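CAG pathogenicity island protein 13 (Helicobacter pylori, PDB 2G3V) is of unknown function but is encoded by the cag pathogenicity island, which specifies a type IV secretion system. Local coordinates at residues V82-K87 with S141-Y146; K46-F51 with G120-F125. One frame throughout, in Å; residues are numbered along the deposited sequence.

In the fold
Contacts 1 and 2 belong to one all-helical chain, and their centres lie about 14 Å apart. Contact 2 is the deeper, with its centre about 5 Å from the centre of the chain, against about 15 Å for contact 1. Their segments alternate along the sequence, so the two pairings cross. They also touch directly. Tyr-146 OH of contact 1 lies 2.6 Å from Ile-121 O of contact 2, a probable hydrogen bond. The Tyr-146 and Phe-125 rings meet edge-to-face, with Tyr-146 CD2 3.6 Å from Phe-125 CE2. Helix 136-149 thus joins helix 82-105 in contact 1 and the 120-125 segment of contact 2.

Contact 1 of 2, residues V82-K87 with S141-Y146; sequences VDKFKK and SQIELY
Ile-143 reaches helix 82-105 with two branches, one to Lys-84 and one to Phe-85. Its CD1 sits over one face of the Phe-85 ring, 3.9 Å from the centroid and 26° off the normal. This is a CH-pi contact, shifted toward the rim, and Ile-143 CD1 lies 3.6 Å from Phe-85 CE1. The Ile-143 chain is extended at chi2 (179°), which carries CD1 out to the ring. The other branch, Ile-143 CG2, packs on the aliphatic part of Lys-84, 3.6 Å from CG and 3.7 Å from CD. Beyond CD the lysine bends at chi3 and chi4. Lys-84 NZ ends 4.4 Å from Glu-144 OE1. That is too long for a salt bridge, though the opposite charges may attract weakly.

No hydrogen bond crosses between the segments. Phe-85 also touches Met-139 and, on helix 59-69, Leu-66. Ile-143 is further packed by Val-88 and Phe-125. The axes of segments 82-87 and 141-146 approach to 10.2 Å, with 42° between their N-to-C directions. This is apolar helix-helix packing with a charged margin, joining helices 82-105 and 136-149 in an all-helical fold.

Contact 2 of 2, residues K46-F51 with G120-F125; sequences KTMHDF and GIFLPF
Met-48, a selenomethionine here, packs against Phe-122 and Leu-123 in a mainly apolar, largely buried helix-to-loop contact of this all-helical fold, between helix 35-57 and the connection from helix 82-105 to helix 128-133. Segment 46-51 lies on the helix. Segment 120-125 lies in the connection and ends in a 3-10 turn at residues 123-125. No hydrogen bond crosses between them.

Met-48 SE makes two of the three closest approaches. Met-48 SE lies 3.7 Å from Phe-122 CB and equally far, 3.7 Å, from Leu-123 CD1. The selenium therefore meets the base of one side chain and a methyl branch of the next. Met-48 CG stands anti to its carbonyl carbon (chi1 -62°), and the chain then runs extended through chi2 to SE. A bend at chi3 (-84°) brings Met-48 CE to 4.1 Å from Phe-122 CB. The methyl approaches the Phe-122 ring obliquely. The Met-48 chain runs roughly perpendicular to the Phe-122 side chain. On its own segment, Ile-121 CG2 lies over one face of the Phe-122 ring, 3.8 Å above the plane and toward the rim.

Met-48 also touches Leu-119 and Phe-126, and Phe-122 touches Thr-96 and Phe-156. Phe-51 reaches Val-65 and Tyr-69 of helix 59-69, and its ring meets that of Phe-126 edge-to-face.

About one turn after Met-48, Phe-51 makes the second touch. With chi1 at 175°, its CG turns away from the backbone N and the ring extends toward the end of the 3-10 turn. The carbonyl oxygen there, Phe-125 O, accepts a hydrogen bond from Tyr-89 OH. The same oxygen lies at the edge of the Phe-51 ring, near its plane, 3.6 Å from Phe-51 CE2.

Contact 1 of 2, residues V82-K87 with S141-Y146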
loop_
_atom_site.group_PDB
_atom_site.type_symbol
_atom_site.label_atom_id
_atom_site.label_comp_id
_atom_site.label_asym_id
_atom_site.label_seq_id
_atom_site.Cartn_x
_atom_site.Cartn_y
_atom_site.Cartn_z
ATOM N N VAL A 82 13.215 -14.221 -9.203
ATOM C CA VAL A 82 12.396 -14.321 -8.005
ATOM C C VAL A 82 13.062 -13.722 -6.777
ATOM O O VAL A 82 12.388 -13.295 -5.836
ATOM C CB VAL A 82 12.060 -15.783 -7.697
ATOM C CG1 VAL A 82 11.228 -16.360 -8.809
ATOM C CG2 VAL A 82 13.349 -16.584 -7.505
ATOM N N ASP A 83 14.384 -13.694 -6.791
ATOM C CA ASP A 83 15.149 -13.165 -5.673
ATOM C C ASP A 83 14.880 -11.691 -5.368
ATOM O O ASP A 83 14.877 -11.281 -4.195
ATOM C CB ASP A 83 16.651 -13.404 -5.918
ATOM C CG ASP A 83 17.050 -13.237 -7.388
ATOM O OD1 ASP A 83 17.339 -12.089 -7.800
ATOM O OD2 ASP A 83 17.064 -14.256 -8.130
ATOM N N LYS A 84 14.644 -10.898 -6.411
ATOM C CA LYS A 84 14.388 -9.474 -6.227
ATOM C C LYS A 84 12.921 -9.241 -5.851
ATOM O O LYS A 84 12.586 -8.315 -5.106
ATOM C CB LYS A 84 14.731 -8.704 -7.512
ATOM C CG LYS A 84 15.015 -7.220 -7.293
ATOM C CD LYS A 84 15.179 -6.462 -8.593
ATOM C CE LYS A 84 16.320 -6.999 -9.449
ATOM N NZ LYS A 84 17.640 -6.804 -8.811
ATOM N N PHE A 85 12.043 -10.084 -6.379
ATOM C CA PHE A 85 10.622 -9.964 -6.083
ATOM C C PHE A 85 10.386 -10.281 -4.624
ATOM O O PHE A 85 9.658 -9.569 -3.936
ATOM C CB PHE A 85 9.809 -10.917 -6.959
ATOM C CG PHE A 85 9.462 -10.346 -8.286
ATOM C CD1 PHE A 85 8.555 -9.291 -8.382
ATOM C CD2 PHE A 85 10.044 -10.838 -9.440
ATOM C CE1 PHE A 85 8.230 -8.736 -9.620
ATOM C CE2 PHE A 85 9.727 -10.294 -10.674
ATOM C CZ PHE A 85 8.815 -9.238 -10.767
ATOM N N LYS A 86 11.024 -11.347 -4.160
ATOM C CA LYS A 86 10.877 -11.773 -2.781
ATOM C C LYS A 86 11.282 -10.645 -1.835
ATOM O O LYS A 86 10.693 -10.477 -0.764
ATOM C CB LYS A 86 11.736 -13.013 -2.546
ATOM C CG LYS A 86 11.250 -13.927 -1.426
ATOM C CD LYS A 86 11.852 -15.326 -1.567
ATOM C CE LYS A 86 11.459 -15.933 -2.916
ATOM N NZ LYS A 86 11.977 -17.318 -3.157
ATOM N N LYS A 87 12.271 -9.857 -2.251
ATOM C CA LYS A 87 12.769 -8.749 -1.447
ATOM C C LYS A 87 11.712 -7.695 -1.147
ATOM O O LYS A 87 11.460 -7.388 0.020
ATOM C CB LYS A 87 13.954 -8.067 -2.143
ATOM C CG LYS A 87 14.617 -6.978 -1.299
ATOM C CD LYS A 87 15.795 -6.324 -2.006
ATOM C CE LYS A 87 16.402 -5.223 -1.129
ATOM N NZ LYS A 87 17.623 -4.587 -1.717
ATOM N N SER A 141 12.691 -1.106 -12.083
ATOM C CA SER A 141 12.972 0.153 -11.393
ATOM C C SER A 141 11.983 0.417 -10.266
ATOM O O SER A 141 12.331 1.047 -9.262
ATOM C CB SER A 141 12.994 1.328 -12.375
ATOM O OG SER A 141 11.768 1.442 -13.063
ATOM N N GLN A 142 10.753 -0.062 -10.426
ATOM C CA GLN A 142 9.758 0.126 -9.393
ATOM C C GLN A 142 10.241 -0.629 -8.171
ATOM O O GLN A 142 10.179 -0.122 -7.054
ATOM C CB GLN A 142 8.398 -0.408 -9.854
ATOM C CG GLN A 142 7.221 0.058 -8.987
ATOM C CD GLN A 142 5.876 -0.410 -9.506
ATOM O OE1 GLN A 142 5.579 -1.607 -9.500
ATOM N NE2 GLN A 142 5.049 0.532 -9.960
ATOM N N ILE A 143 10.747 -1.839 -8.392
ATOM C CA ILE A 143 11.245 -2.678 -7.301
ATOM C C ILE A 143 12.455 -2.000 -6.652
ATOM O O ILE A 143 12.576 -1.956 -5.436
ATOM C CB ILE A 143 11.630 -4.083 -7.833
ATOM C CG1 ILE A 143 10.371 -4.822 -8.294
ATOM C CG2 ILE A 143 12.384 -4.866 -6.777
ATOM C CD1 ILE A 143 10.639 -6.207 -8.864
ATOM N N GLU A 144 13.346 -1.465 -7.474
ATOM C CA GLU A 144 14.530 -0.779 -6.967
ATOM C C GLU A 144 14.117 0.439 -6.132
ATOM O O GLU A 144 14.574 0.623 -5.001
ATOM C CB GLU A 144 15.407 -0.327 -8.136
ATOM C CG GLU A 144 16.885 -0.175 -7.773
ATOM C CD GLU A 144 17.499 -1.487 -7.276
ATOM O OE1 GLU A 144 17.511 -2.479 -8.048
ATOM O OE2 GLU A 144 17.963 -1.533 -6.114
ATOM N N LEU A 145 13.236 1.259 -6.701
ATOM C CA LEU A 145 12.737 2.452 -6.028
ATOM C C LEU A 145 12.149 2.103 -4.666
ATOM O O LEU A 145 12.537 2.675 -3.653
ATOM C CB LEU A 145 11.675 3.138 -6.900
ATOM C CG LEU A 145 11.206 4.532 -6.459
ATOM C CD1 LEU A 145 12.331 5.555 -6.633
ATOM C CD2 LEU A 145 10.013 4.932 -7.274
ATOM N N TYR A 146 11.216 1.154 -4.646
ATOM C CA TYR A 146 10.580 0.750 -3.393
ATOM C C TYR A 146 11.618 0.300 -2.380
ATOM O O TYR A 146 11.565 0.671 -1.202
ATOM C CB TYR A 146 9.576 -0.393 -3.635
ATOM C CG TYR A 146 8.152 0.073 -3.880
ATOM C CD1 TYR A 146 7.160 -0.114 -2.917
ATOM C CD2 TYR A 146 7.806 0.730 -5.065
ATOM C CE1 TYR A 146 5.849 0.344 -3.126
ATOM C CE2 TYR A 146 6.515 1.194 -5.286
ATOM C CZ TYR A 146 5.538 0.999 -4.316
ATOM O OH TYR A 146 4.265 1.453 -4.547
#

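Contact 2 of 2, residues K46-F51 with G120-F125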
loop_
_atom_site.group_PDB
_atom_site.type_symbol
_atom_site.label_atom_id
_atom_site.label_comp_id
_atom_site.label_asym_id
_atom_site.label_seq_id
_atom_site.Cartn_x
_atom_site.Cartn_y
_atom_site.Cartn_z
ATOM N N LYS A 46 -5.489 -6.191 4.781
ATOM C CA LYS A 46 -5.205 -7.508 5.366
ATOM C C LYS A 46 -5.010 -8.578 4.294
ATOM O O LYS A 46 -4.134 -9.422 4.403
ATOM C CB LYS A 46 -6.351 -7.920 6.302
ATOM C CG LYS A 46 -6.209 -9.293 6.887
ATOM C CD LYS A 46 -5.062 -9.349 7.859
ATOM C CE LYS A 46 -4.994 -10.717 8.518
ATOM N NZ LYS A 46 -3.912 -10.846 9.527
ATOM N N THR A 47 -5.852 -8.548 3.268
ATOM C CA THR A 47 -5.742 -9.506 2.175
ATOM C C THR A 47 -4.386 -9.339 1.472
ATOM O O THR A 47 -3.740 -10.318 1.118
ATOM C CB THR A 47 -6.894 -9.299 1.176
ATOM O OG1 THR A 47 -8.122 -9.327 1.907
ATOM C CG2 THR A 47 -6.912 -10.398 0.102
HETATM N N MSE A 48 -3.947 -8.102 1.279
HETATM C CA MSE A 48 -2.671 -7.870 0.610
HETATM C C MSE A 48 -1.519 -8.294 1.521
HETATM O O MSE A 48 -0.552 -8.956 1.093
HETATM C CB MSE A 48 -2.529 -6.392 0.222
HETATM C CG MSE A 48 -3.590 -5.916 -0.754
HETATM SE SE MSE A 48 -3.233 -4.182 -1.475
HETATM C CE MSE A 48 -3.948 -3.074 -0.080
ATOM N N HIS A 49 -1.619 -7.913 2.786
ATOM C CA HIS A 49 -0.595 -8.262 3.758
ATOM C C HIS A 49 -0.322 -9.762 3.807
ATOM O O HIS A 49 0.823 -10.185 3.959
ATOM C CB HIS A 49 -0.992 -7.764 5.149
ATOM C CG HIS A 49 -0.119 -8.287 6.248
ATOM N ND1 HIS A 49 -0.261 -9.553 6.776
ATOM C CD2 HIS A 49 0.937 -7.731 6.890
ATOM C CE1 HIS A 49 0.665 -9.752 7.697
ATOM N NE2 HIS A 49 1.408 -8.663 7.785
ATOM N N ASP A 50 -1.371 -10.569 3.686
ATOM C CA ASP A 50 -1.192 -12.014 3.707
ATOM C C ASP A 50 -0.590 -12.476 2.386
ATOM O O ASP A 50 0.225 -13.395 2.358
ATOM C CB ASP A 50 -2.533 -12.722 3.959
ATOM C CG ASP A 50 -3.181 -12.295 5.287
ATOM O OD1 ASP A 50 -2.444 -12.193 6.306
ATOM O OD2 ASP A 50 -4.421 -12.068 5.322
ATOM N N PHE A 51 -0.991 -11.822 1.300
ATOM C CA PHE A 51 -0.508 -12.148 -0.033
ATOM C C PHE A 51 0.985 -11.910 -0.062
ATOM O O PHE A 51 1.762 -12.774 -0.476
ATOM C CB PHE A 51 -1.192 -11.261 -1.069
ATOM C CG PHE A 51 -0.674 -11.438 -2.466
ATOM C CD1 PHE A 51 -0.973 -12.583 -3.193
ATOM C CD2 PHE A 51 0.104 -10.449 -3.059
ATOM C CE1 PHE A 51 -0.509 -12.744 -4.498
ATOM C CE2 PHE A 51 0.578 -10.592 -4.361
ATOM C CZ PHE A 51 0.266 -11.749 -5.082
ATOM N N GLY A 120 -2.711 2.898 -2.749
ATOM C CA GLY A 120 -1.885 3.050 -3.937
ATOM C C GLY A 120 -0.423 2.645 -3.777
ATOM O O GLY A 120 0.299 2.458 -4.759
ATOM N N ILE A 121 0.029 2.501 -2.543
ATOM C CA ILE A 121 1.399 2.092 -2.317
ATOM C C ILE A 121 1.573 0.601 -2.568
ATOM O O ILE A 121 2.625 0.160 -3.017
ATOM C CB ILE A 121 1.822 2.402 -0.877
ATOM C CG1 ILE A 121 1.894 3.915 -0.698
ATOM C CG2 ILE A 121 3.157 1.729 -0.548
ATOM C CD1 ILE A 121 2.190 4.335 0.715
ATOM N N PHE A 122 0.520 -0.166 -2.311
ATOM C CA PHE A 122 0.597 -1.613 -2.437
ATOM C C PHE A 122 0.029 -2.231 -3.705
ATOM O O PHE A 122 0.461 -3.310 -4.103
ATOM C CB PHE A 122 -0.058 -2.242 -1.206
ATOM C CG PHE A 122 0.364 -1.602 0.091
ATOM C CD1 PHE A 122 1.621 -1.843 0.626
ATOM C CD2 PHE A 122 -0.467 -0.677 0.726
ATOM C CE1 PHE A 122 2.058 -1.167 1.770
ATOM C CE2 PHE A 122 -0.039 0.009 1.875
ATOM C CZ PHE A 122 1.225 -0.236 2.392
ATOM N N LEU A 123 -0.925 -1.552 -4.336
ATOM C CA LEU A 123 -1.570 -2.053 -5.556
ATOM C C LEU A 123 -0.668 -2.518 -6.718
ATOM O O LEU A 123 -0.949 -3.529 -7.351
ATOM C CB LEU A 123 -2.580 -1.012 -6.061
ATOM C CG LEU A 123 -4.038 -1.129 -5.579
ATOM C CD1 LEU A 123 -4.113 -1.853 -4.268
ATOM C CD2 LEU A 123 -4.663 0.265 -5.460
ATOM N N PRO A 124 0.424 -1.791 -7.010
ATOM C CA PRO A 124 1.360 -2.140 -8.100
ATOM C C PRO A 124 2.016 -3.522 -7.967
ATOM O O PRO A 124 2.552 -4.067 -8.930
ATOM C CB PRO A 124 2.405 -1.026 -8.028
ATOM C CG PRO A 124 1.622 0.124 -7.530
ATOM C CD PRO A 124 0.784 -0.486 -6.429
ATOM N N PHE A 125 1.984 -4.070 -6.760
ATOM C CA PHE A 125 2.568 -5.376 -6.498
ATOM C C PHE A 125 1.499 -6.377 -6.094
ATOM O O PHE A 125 1.815 -7.496 -5.716
ATOM C CB PHE A 125 3.608 -5.279 -5.375
ATOM C CG PHE A 125 4.844 -4.509 -5.746
ATOM C CD1 PHE A 125 5.774 -5.038 -6.642
ATOM C CD2 PHE A 125 5.070 -3.240 -5.214
ATOM C CE1 PHE A 125 6.915 -4.311 -7.011
ATOM C CE2 PHE A 125 6.207 -2.497 -5.569
ATOM C CZ PHE A 125 7.134 -3.031 -6.473
#